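Local coordinates for protein zinc chaperone AztD (Citrobacter koseri, PDB 6CMK) that carries zinc in the periplasm as a chaperone of the AztABCD transport system, passing one zinc ion directly to the solute-binding protein AztC, at residues T253-S258 with F291-L296; G320-I325 with I362-P367; R337-Y342 with P351-A356. All coordinates share one frame; numbering follows the deposited sequence.

The three contacts illustrate how blades and the links between them pack in a beta propeller. Contacts 2 and 3 form one neighbourhood: their centres lie 5 Å apart, contact 3 is nested in the chain between the two segments of contact 2, and strands 355-358 and 361-366 pair in one sheet, with Y363 N 2.8 Å from A356 O. Where they meet, Y342 OH stands 2.5 Å from D366 OD1, a probable hydrogen bond. Contact 1 comes earlier in the chain, its centre 23 Å from that of contact 2, yet I294 CD1 packs against I325 CG2 at 3.8 Å. All three lie away from the annotated zinc sites.

Contact 1: residues T253-S258 with F291-L296; sequences TLPEGS and FRLIQL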
loop_
_atom_site.group_PDB
_atom_site.type_symbol
_atom_site.label_atom_id
_atom_site.label_comp_id
_atom_site.label_asym_id
_atom_site.label_seq_id
_atom_site.Cartn_x
_atom_site.Cartn_y
_atom_site.Cartn_z
ATOM N N THR B 253 -10.195 11.617 31.670
ATOM C CA THR B 253 -10.644 12.951 31.307
ATOM C C THR B 253 -11.934 12.940 30.501
ATOM O O THR B 253 -12.486 14.012 30.239
ATOM C CB THR B 253 -9.558 13.653 30.499
ATOM O OG1 THR B 253 -9.191 12.833 29.382
ATOM C CG2 THR B 253 -8.336 13.907 31.366
ATOM N N LEU B 254 -12.420 11.769 30.097
ATOM C CA LEU B 254 -13.667 11.725 29.354
ATOM C C LEU B 254 -14.859 11.732 30.302
ATOM O O LEU B 254 -14.769 11.242 31.431
ATOM C CB LEU B 254 -13.736 10.477 28.490
ATOM C CG LEU B 254 -12.779 10.421 27.306
ATOM C CD1 LEU B 254 -12.809 9.033 26.707
ATOM C CD2 LEU B 254 -13.143 11.463 26.263
ATOM N N PRO B 255 -15.991 12.278 29.855
ATOM C CA PRO B 255 -17.230 12.151 30.632
ATOM C C PRO B 255 -17.732 10.719 30.585
ATOM O O PRO B 255 -17.111 9.878 29.925
ATOM C CB PRO B 255 -18.182 13.125 29.927
ATOM C CG PRO B 255 -17.706 13.126 28.505
ATOM C CD PRO B 255 -16.214 12.940 28.559
ATOM N N GLU B 256 -18.836 10.419 31.260
ATOM C CA GLU B 256 -19.335 9.051 31.252
ATOM C C GLU B 256 -19.821 8.672 29.859
ATOM O O GLU B 256 -20.404 9.485 29.138
ATOM C CB GLU B 256 -20.452 8.856 32.284
ATOM C CG GLU B 256 -21.510 9.949 32.371
ATOM C CD GLU B 256 -22.406 9.773 33.583
ATOM O OE1 GLU B 256 -23.645 9.860 33.436
ATOM O OE2 GLU B 256 -21.868 9.535 34.686
ATOM N N GLY B 257 -19.543 7.438 29.477
ATOM C CA GLY B 257 -19.960 6.931 28.188
ATOM C C GLY B 257 -19.109 5.742 27.804
ATOM O O GLY B 257 -18.193 5.341 28.523
ATOM N N SER B 258 -19.445 5.170 26.655
ATOM C CA SER B 258 -18.621 4.117 26.077
ATOM C C SER B 258 -18.946 4.019 24.597
ATOM O O SER B 258 -19.922 4.596 24.112
ATOM C CB SER B 258 -18.836 2.766 26.771
ATOM O OG SER B 258 -20.113 2.230 26.467
ATOM N N PHE B 291 -6.976 9.956 23.806
ATOM C CA PHE B 291 -8.399 10.206 23.563
ATOM C C PHE B 291 -8.733 11.691 23.476
ATOM O O PHE B 291 -8.273 12.493 24.295
ATOM C CB PHE B 291 -9.269 9.625 24.662
ATOM C CG PHE B 291 -9.226 8.133 24.767
ATOM C CD1 PHE B 291 -10.215 7.360 24.188
ATOM C CD2 PHE B 291 -8.227 7.509 25.474
ATOM C CE1 PHE B 291 -10.198 5.986 24.302
ATOM C CE2 PHE B 291 -8.198 6.133 25.593
ATOM C CZ PHE B 291 -9.181 5.370 25.007
ATOM N N ARG B 292 -9.601 12.038 22.523
ATOM C CA ARG B 292 -10.198 13.366 22.449
ATOM C C ARG B 292 -11.686 13.248 22.148
ATOM O O ARG B 292 -12.091 12.493 21.261
ATOM C CB ARG B 292 -9.536 14.225 21.374
ATOM C CG ARG B 292 -8.100 14.597 21.688
ATOM C CD ARG B 292 -8.038 15.600 22.832
ATOM N NE ARG B 292 -6.673 16.036 23.115
ATOM C CZ ARG B 292 -5.847 15.436 23.969
ATOM N NH1 ARG B 292 -6.233 14.357 24.641
ATOM N NH2 ARG B 292 -4.625 15.916 24.150
ATOM N N LEU B 293 -12.483 14.033 22.864
ATOM C CA LEU B 293 -13.937 14.047 22.721
ATOM C C LEU B 293 -14.359 15.164 21.774
ATOM O O LEU B 293 -13.886 16.297 21.899
ATOM C CB LEU B 293 -14.592 14.257 24.086
ATOM C CG LEU B 293 -16.121 14.319 24.144
ATOM C CD1 LEU B 293 -16.703 12.926 24.098
ATOM C CD2 LEU B 293 -16.585 15.065 25.394
ATOM N N ILE B 294 -15.261 14.855 20.842
ATOM C CA ILE B 294 -15.934 15.882 20.047
ATOM C C ILE B 294 -17.429 15.809 20.326
ATOM O O ILE B 294 -18.043 14.740 20.213
ATOM C CB ILE B 294 -15.661 15.749 18.539
ATOM C CG1 ILE B 294 -14.170 15.927 18.260
ATOM C CG2 ILE B 294 -16.492 16.783 17.762
ATOM C CD1 ILE B 294 -13.785 15.738 16.821
ATOM N N GLN B 295 -18.006 16.949 20.685
ATOM C CA GLN B 295 -19.437 17.073 20.905
ATOM C C GLN B 295 -20.119 17.478 19.606
ATOM O O GLN B 295 -19.748 18.485 18.993
ATOM C CB GLN B 295 -19.712 18.112 21.987
ATOM C CG GLN B 295 -21.192 18.386 22.217
ATOM C CD GLN B 295 -21.892 17.216 22.862
ATOM O OE1 GLN B 295 -21.529 16.791 23.958
ATOM N NE2 GLN B 295 -22.910 16.691 22.189
ATOM N N LEU B 296 -21.124 16.684 19.185
ATOM C CA LEU B 296 -21.855 17.014 17.978
ATOM C C LEU B 296 -23.072 17.863 18.324
ATOM O O LEU B 296 -23.662 17.703 19.398
ATOM C CB LEU B 296 -22.315 15.750 17.264
ATOM C CG LEU B 296 -21.234 14.707 17.016
ATOM C CD1 LEU B 296 -21.865 13.420 16.522
ATOM C CD2 LEU B 296 -20.215 15.239 16.024
HETATM O O HOH W 1 -10.065 13.089 26.703
#
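The aromatic ring of F291 is approached obliquely by one methyl of L254: CD1 lies 4.0 Å from CD1 of the phenylalanine and also comes near its CB. The two side chains cross at about a right angle. With CG of F291 set anti to its carbonyl carbon (chi1 -64°), the ring leads away from the loop, so the leucine meets the root of the side chain, at CB, CG and CD1. A second flat group, the guanidinium of R292, folds back along its own strand, where NH1 donates to F291 O at 2.8 Å from above the carbonyl plane, while NH2 forms a salt bridge with D289.

L254 works as a fork. Its other methyl, CD2, rests 3.8 Å from CB of L293, two residues along the strand, and the leucine thus spans two successive side chains on one side of it. L293 in turn reaches tip to tip toward P255, its CD2 lying 3.8 Å from the proline CD. At one end a water bridges the segments, 2.8 Å from T253 OG1 and donating to F291 O at 3.1 Å. That carbonyl oxygen therefore accepts from both the water and the arginine.

In the propeller, residues 253-258 belong to the link from strand 244-249, the last of one blade, to strand 262-264, the first of the next. The link folds against the outer strand 291-295 of the blade it leads into; P255 O is bonded to Y275 OH, and F291 also packs on V283 of the adjoining strand 279-283.

Contact 2: residues G320-I325 with I362-P367; sequences GKLNQI and IYVTDP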
loop_
_atom_site.group_PDB
_atom_site.type_symbol
_atom_site.label_atom_id
_atom_site.label_comp_id
_atom_site.label_asym_id
_atom_site.label_seq_id
_atom_site.Cartn_x
_atom_site.Cartn_y
_atom_site.Cartn_z
ATOM N N GLY B 320 -29.397 16.704 9.078
ATOM C CA GLY B 320 -29.200 16.755 7.645
ATOM C C GLY B 320 -27.846 17.264 7.213
ATOM O O GLY B 320 -27.628 17.452 6.012
ATOM N N LYS B 321 -26.933 17.490 8.144
ATOM C CA LYS B 321 -25.653 18.105 7.833
ATOM C C LYS B 321 -24.536 17.071 7.777
ATOM O O LYS B 321 -24.506 16.095 8.535
ATOM C CB LYS B 321 -25.280 19.174 8.860
ATOM C CG LYS B 321 -26.176 20.406 8.878
ATOM C CD LYS B 321 -25.501 21.480 9.721
ATOM C CE LYS B 321 -26.363 22.706 9.942
ATOM N NZ LYS B 321 -25.535 23.782 10.564
ATOM N N LEU B 322 -23.607 17.310 6.866
ATOM C CA LEU B 322 -22.348 16.585 6.825
ATOM C C LEU B 322 -21.305 17.430 7.540
ATOM O O LEU B 322 -21.217 18.637 7.295
ATOM C CB LEU B 322 -21.937 16.318 5.377
ATOM C CG LEU B 322 -20.658 15.487 5.204
ATOM C CD1 LEU B 322 -20.840 14.083 5.737
ATOM C CD2 LEU B 322 -20.245 15.456 3.749
ATOM N N ASN B 323 -20.547 16.814 8.449
ATOM C CA ASN B 323 -19.574 17.541 9.256
ATOM C C ASN B 323 -18.177 17.000 8.989
ATOM O O ASN B 323 -17.952 15.789 9.040
ATOM C CB ASN B 323 -19.895 17.445 10.749
ATOM C CG ASN B 323 -21.318 17.827 11.068
ATOM O OD1 ASN B 323 -21.591 18.970 11.422
ATOM N ND2 ASN B 323 -22.237 16.866 10.966
ATOM N N GLN B 324 -17.253 17.903 8.700
ATOM C CA GLN B 324 -15.857 17.562 8.461
ATOM C C GLN B 324 -15.120 17.511 9.794
ATOM O O GLN B 324 -15.136 18.485 10.556
ATOM C CB GLN B 324 -15.234 18.600 7.530
ATOM C CG GLN B 324 -13.792 18.332 7.162
ATOM C CD GLN B 324 -13.192 19.488 6.385
ATOM O OE1 GLN B 324 -13.125 20.616 6.875
ATOM N NE2 GLN B 324 -12.769 19.214 5.162
ATOM N N ILE B 325 -14.489 16.376 10.086
ATOM C CA ILE B 325 -13.678 16.212 11.286
ATOM C C ILE B 325 -12.213 16.384 10.916
ATOM O O ILE B 325 -11.669 15.601 10.129
ATOM C CB ILE B 325 -13.885 14.837 11.935
ATOM C CG1 ILE B 325 -15.363 14.585 12.215
ATOM C CG2 ILE B 325 -13.045 14.734 13.204
ATOM C CD1 ILE B 325 -16.010 15.643 13.080
ATOM N N ILE B 362 -17.137 13.223 -2.055
ATOM C CA ILE B 362 -17.872 12.621 -0.955
ATOM C C ILE B 362 -19.288 12.341 -1.432
ATOM O O ILE B 362 -19.894 13.163 -2.132
ATOM C CB ILE B 362 -17.890 13.539 0.282
ATOM C CG1 ILE B 362 -16.460 13.898 0.711
ATOM C CG2 ILE B 362 -18.620 12.846 1.431
ATOM C CD1 ILE B 362 -16.417 15.045 1.703
ATOM N N TYR B 363 -19.808 11.176 -1.059
ATOM C CA TYR B 363 -21.104 10.690 -1.523
ATOM C C TYR B 363 -21.995 10.426 -0.321
ATOM O O TYR B 363 -21.591 9.732 0.616
ATOM C CB TYR B 363 -20.954 9.410 -2.355
ATOM C CG TYR B 363 -20.093 9.603 -3.562
ATOM C CD1 TYR B 363 -18.707 9.619 -3.446
ATOM C CD2 TYR B 363 -20.653 9.822 -4.814
ATOM C CE1 TYR B 363 -17.908 9.834 -4.541
ATOM C CE2 TYR B 363 -19.849 10.029 -5.923
ATOM C CZ TYR B 363 -18.476 10.025 -5.769
ATOM O OH TYR B 363 -17.656 10.236 -6.864
ATOM N N VAL B 364 -23.206 10.975 -0.351
ATOM C CA VAL B 364 -24.151 10.838 0.748
ATOM C C VAL B 364 -25.455 10.320 0.169
ATOM O O VAL B 364 -26.066 10.984 -0.677
ATOM C CB VAL B 364 -24.382 12.171 1.486
ATOM C CG1 VAL B 364 -25.410 11.980 2.599
ATOM C CG2 VAL B 364 -23.075 12.710 2.053
ATOM N N THR B 365 -25.887 9.142 0.614
ATOM C CA THR B 365 -27.161 8.632 0.145
ATOM C C THR B 365 -28.294 9.391 0.817
ATOM O O THR B 365 -28.195 9.804 1.977
ATOM C CB THR B 365 -27.300 7.138 0.413
ATOM O OG1 THR B 365 -27.193 6.872 1.819
ATOM C CG2 THR B 365 -26.224 6.367 -0.335
ATOM N N ASP B 366 -29.361 9.598 0.058
ATOM C CA ASP B 366 -30.564 10.283 0.533
ATOM C C ASP B 366 -31.709 9.341 0.204
ATOM O O ASP B 366 -32.425 9.536 -0.788
ATOM C CB ASP B 366 -30.735 11.657 -0.120
ATOM C CG ASP B 366 -31.799 12.491 0.556
ATOM O OD1 ASP B 366 -32.596 11.910 1.320
ATOM O OD2 ASP B 366 -31.853 13.722 0.321
ATOM N N PRO B 367 -31.904 8.294 1.013
ATOM C CA PRO B 367 -32.822 7.219 0.590
ATOM C C PRO B 367 -34.241 7.691 0.315
ATOM O O PRO B 367 -34.856 7.223 -0.648
ATOM C CB PRO B 367 -32.759 6.215 1.753
ATOM C CG PRO B 367 -32.006 6.882 2.859
ATOM C CD PRO B 367 -31.164 7.951 2.239
#
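I362 opens the contact by presenting its branch methyl CG2 to L322, whose CD2 lies 3.9 Å away. The beta-branch puts this methyl anti to the backbone N, while CG1 lies beside that nitrogen, anti to the carbonyl carbon; the two side chains meet at a slant. I362 also packs on Y314, from the strand beside that of L322.

Y363 follows on the other face of the strand. Its CB points away from 320-325, and its side chain touches I372 and V374 of the next strand in its own sheet.

V364 returns to the shared side. Its CG2 stands 4.3 Å from the same leucine methyl, so CD2 of L322 touches both I362 CG2 and V364 CG2, which are 4.5 Å from each other. In the leucine, CG anti to the backbone N (chi1 -177°) carries CD2 toward the two methyls, and CD2 alone of its two branches does the close touching. The nearest alpha carbons, those of L322 and V364, remain 8.6 Å apart, too far for backbone pairing. This is the face-to-face packing of neighbouring blades in a beta propeller: strand 321-326 belongs to one four-stranded sheet and strand 361-366 to the following one, and between these two segments the meeting is purely apolar and buried. V364 extends the same interface to F316, just as L322 extends it to F380.

T365 faces the opposite way, where OG1 has R354 N and F393 O as hydrogen-bonding partners. At the end of the strand the carboxylate of D366 pairs through OD1 with Y342 OH, and the ring of P367, just past the strand, rests against Y342.

Contact 3: residues R337-Y342 with P351-A356; sequences RVTDPY and PRPRIA. With EDO (1,2-ethanediol), chain L.
P353 lays its CD over the middle of the Y342 ring, 3.4 Å from the centroid and only 7° off the ring normal, a CH-pi contact with CD almost directly above the ring centre. Y342 CG stands anti to the carbonyl carbon (chi1 -79°), which turns the ring toward 351-353. The neighbouring CG of P353 shifts toward one side of the same face, 3.6 Å from CE1. A different element borders the ring's edge: the carbonyl oxygen of P351 lies close to the ring plane, 3.4 Å from CE2. One short run of chain thus meets both face and edge of a single tyrosine.

R352, between the two prolines, adds its aliphatic part. Its CD lies 3.9 Å from CB of Y342, and the chain runs on extended to NE, while NH1 is held by W348 O. T339 crosses P353 at a slant, its OG1 4.1 Å from CG, although the hydroxyl is committed to D340 O, to which it donates at 2.9 Å.

In the second shell, Y342 OH is bonded to both D366 OD1 and L368 N, which should help hold the ring's face against the proline. R354 folds back locally, NH1 donating to P353 O at 2.9 Å with an N-H...O angle of 155°. Farther out, an ethanediol, probably from the crystallisation liquor, makes a weak bond through O2 to V338 O.

The contact gathers both ends of the link between two propeller blades, just after outer strand 331-337 and just before inner strand 355-358. P353 is wedged where the blades meet, touching F316 of strand 312-317 in one and V364 of strand 361-366 in the next.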
loop_
_atom_site.group_PDB
_atom_site.type_symbol
_atom_site.label_atom_id
_atom_site.label_comp_id
_atom_site.label_asym_id
_atom_site.label_seq_id
_atom_site.Cartn_x
_atom_site.Cartn_y
_atom_site.Cartn_z
ATOM N N ARG B 337 -25.166 21.573 4.919
ATOM C CA ARG B 337 -26.448 20.887 4.823
ATOM C C ARG B 337 -26.518 20.103 3.517
ATOM O O ARG B 337 -26.264 20.653 2.442
ATOM C CB ARG B 337 -27.594 21.895 4.900
ATOM C CG ARG B 337 -28.969 21.262 4.856
ATOM C CD ARG B 337 -30.037 22.222 5.363
ATOM N NE ARG B 337 -29.927 22.384 6.807
ATOM C CZ ARG B 337 -30.341 21.477 7.688
ATOM N NH1 ARG B 337 -30.903 20.347 7.271
ATOM N NH2 ARG B 337 -30.195 21.699 8.986
ATOM N N VAL B 338 -26.870 18.818 3.612
ATOM C CA VAL B 338 -26.929 17.931 2.460
ATOM C C VAL B 338 -28.331 17.389 2.219
ATOM O O VAL B 338 -28.771 17.295 1.068
ATOM C CB VAL B 338 -25.922 16.772 2.617
ATOM C CG1 VAL B 338 -26.047 15.781 1.458
ATOM C CG2 VAL B 338 -24.515 17.336 2.720
ATOM N N THR B 339 -29.044 16.999 3.278
ATOM C CA THR B 339 -30.398 16.477 3.158
ATOM C C THR B 339 -31.316 17.245 4.106
ATOM O O THR B 339 -30.865 18.042 4.938
ATOM C CB THR B 339 -30.446 14.962 3.453
ATOM O OG1 THR B 339 -30.155 14.714 4.829
ATOM C CG2 THR B 339 -29.438 14.179 2.591
ATOM N N ASP B 340 -32.627 17.036 3.958
ATOM C CA ASP B 340 -33.538 17.409 5.027
ATOM C C ASP B 340 -33.171 16.629 6.287
ATOM O O ASP B 340 -32.522 15.586 6.210
ATOM C CB ASP B 340 -34.986 17.115 4.651
ATOM C CG ASP B 340 -35.559 18.125 3.674
ATOM O OD1 ASP B 340 -35.223 19.325 3.776
ATOM O OD2 ASP B 340 -36.357 17.714 2.807
ATOM N N PRO B 341 -33.588 17.105 7.459
ATOM C CA PRO B 341 -33.321 16.342 8.680
ATOM C C PRO B 341 -33.873 14.927 8.593
ATOM O O PRO B 341 -34.898 14.669 7.957
ATOM C CB PRO B 341 -34.032 17.151 9.771
ATOM C CG PRO B 341 -34.112 18.523 9.237
ATOM C CD PRO B 341 -34.285 18.371 7.750
ATOM N N TYR B 342 -33.161 14.010 9.231
ATOM C CA TYR B 342 -33.634 12.659 9.504
ATOM C C TYR B 342 -33.630 12.483 11.024
ATOM O O TYR B 342 -32.809 11.736 11.563
ATOM C CB TYR B 342 -32.740 11.604 8.825
ATOM C CG TYR B 342 -32.926 11.340 7.335
ATOM C CD1 TYR B 342 -32.432 12.215 6.366
ATOM C CD2 TYR B 342 -33.519 10.159 6.897
ATOM C CE1 TYR B 342 -32.567 11.932 5.003
ATOM C CE2 TYR B 342 -33.663 9.876 5.547
ATOM C CZ TYR B 342 -33.186 10.759 4.606
ATOM O OH TYR B 342 -33.332 10.444 3.269
ATOM N N PRO B 351 -34.665 3.925 7.090
ATOM C CA PRO B 351 -33.466 4.287 6.318
ATOM C C PRO B 351 -33.088 5.745 6.535
ATOM O O PRO B 351 -33.949 6.618 6.635
ATOM C CB PRO B 351 -33.897 4.041 4.867
ATOM C CG PRO B 351 -35.389 4.148 4.896
ATOM C CD PRO B 351 -35.782 3.548 6.208
ATOM N N ARG B 352 -31.797 6.038 6.586
ATOM C CA ARG B 352 -31.050 7.261 6.822
ATOM C C ARG B 352 -29.811 7.324 5.952
ATOM O O ARG B 352 -29.313 6.297 5.483
ATOM C CB ARG B 352 -30.659 7.408 8.296
ATOM C CG ARG B 352 -31.873 7.382 9.192
ATOM C CD ARG B 352 -31.685 8.183 10.458
ATOM N NE ARG B 352 -32.843 8.001 11.323
ATOM C CZ ARG B 352 -33.100 6.877 11.982
ATOM N NH1 ARG B 352 -32.274 5.838 11.885
ATOM N NH2 ARG B 352 -34.181 6.788 12.738
ATOM N N PRO B 353 -29.288 8.527 5.730
ATOM C CA PRO B 353 -28.090 8.692 4.897
ATOM C C PRO B 353 -26.880 7.893 5.367
ATOM O O PRO B 353 -26.683 7.647 6.558
ATOM C CB PRO B 353 -27.830 10.196 4.989
ATOM C CG PRO B 353 -29.208 10.767 5.112
ATOM C CD PRO B 353 -29.909 9.825 6.048
ATOM N N ARG B 354 -26.054 7.511 4.389
ATOM C CA ARG B 354 -24.756 6.884 4.603
ATOM C C ARG B 354 -23.738 7.591 3.716
ATOM O O ARG B 354 -24.075 8.055 2.619
ATOM C CB ARG B 354 -24.799 5.373 4.282
ATOM C CG ARG B 354 -25.773 4.569 5.172
ATOM C CD ARG B 354 -25.219 4.546 6.584
ATOM N NE ARG B 354 -25.972 3.721 7.526
ATOM C CZ ARG B 354 -26.878 4.170 8.385
ATOM N NH1 ARG B 354 -27.196 5.455 8.428
ATOM N NH2 ARG B 354 -27.473 3.315 9.210
ATOM N N ILE B 355 -22.494 7.686 4.212
ATOM C CA ILE B 355 -21.396 8.400 3.559
ATOM C C ILE B 355 -20.434 7.402 2.921
ATOM O O ILE B 355 -20.092 6.380 3.526
ATOM C CB ILE B 355 -20.607 9.275 4.557
ATOM C CG1 ILE B 355 -21.490 10.044 5.545
ATOM C CG2 ILE B 355 -19.701 10.227 3.801
ATOM C CD1 ILE B 355 -20.687 10.520 6.773
ATOM N N ALA B 356 -19.953 7.726 1.720
ATOM C CA ALA B 356 -18.768 7.087 1.149
ATOM C C ALA B 356 -17.851 8.147 0.554
ATOM O O ALA B 356 -18.264 9.271 0.282
ATOM C CB ALA B 356 -19.123 6.059 0.063
HETATM C C1 EDO L . -29.413 21.133 0.495
HETATM O O1 EDO L . -28.928 22.480 0.539
HETATM C C2 EDO L . -30.737 21.036 1.244
HETATM O O2 EDO L . -31.143 19.665 1.325
#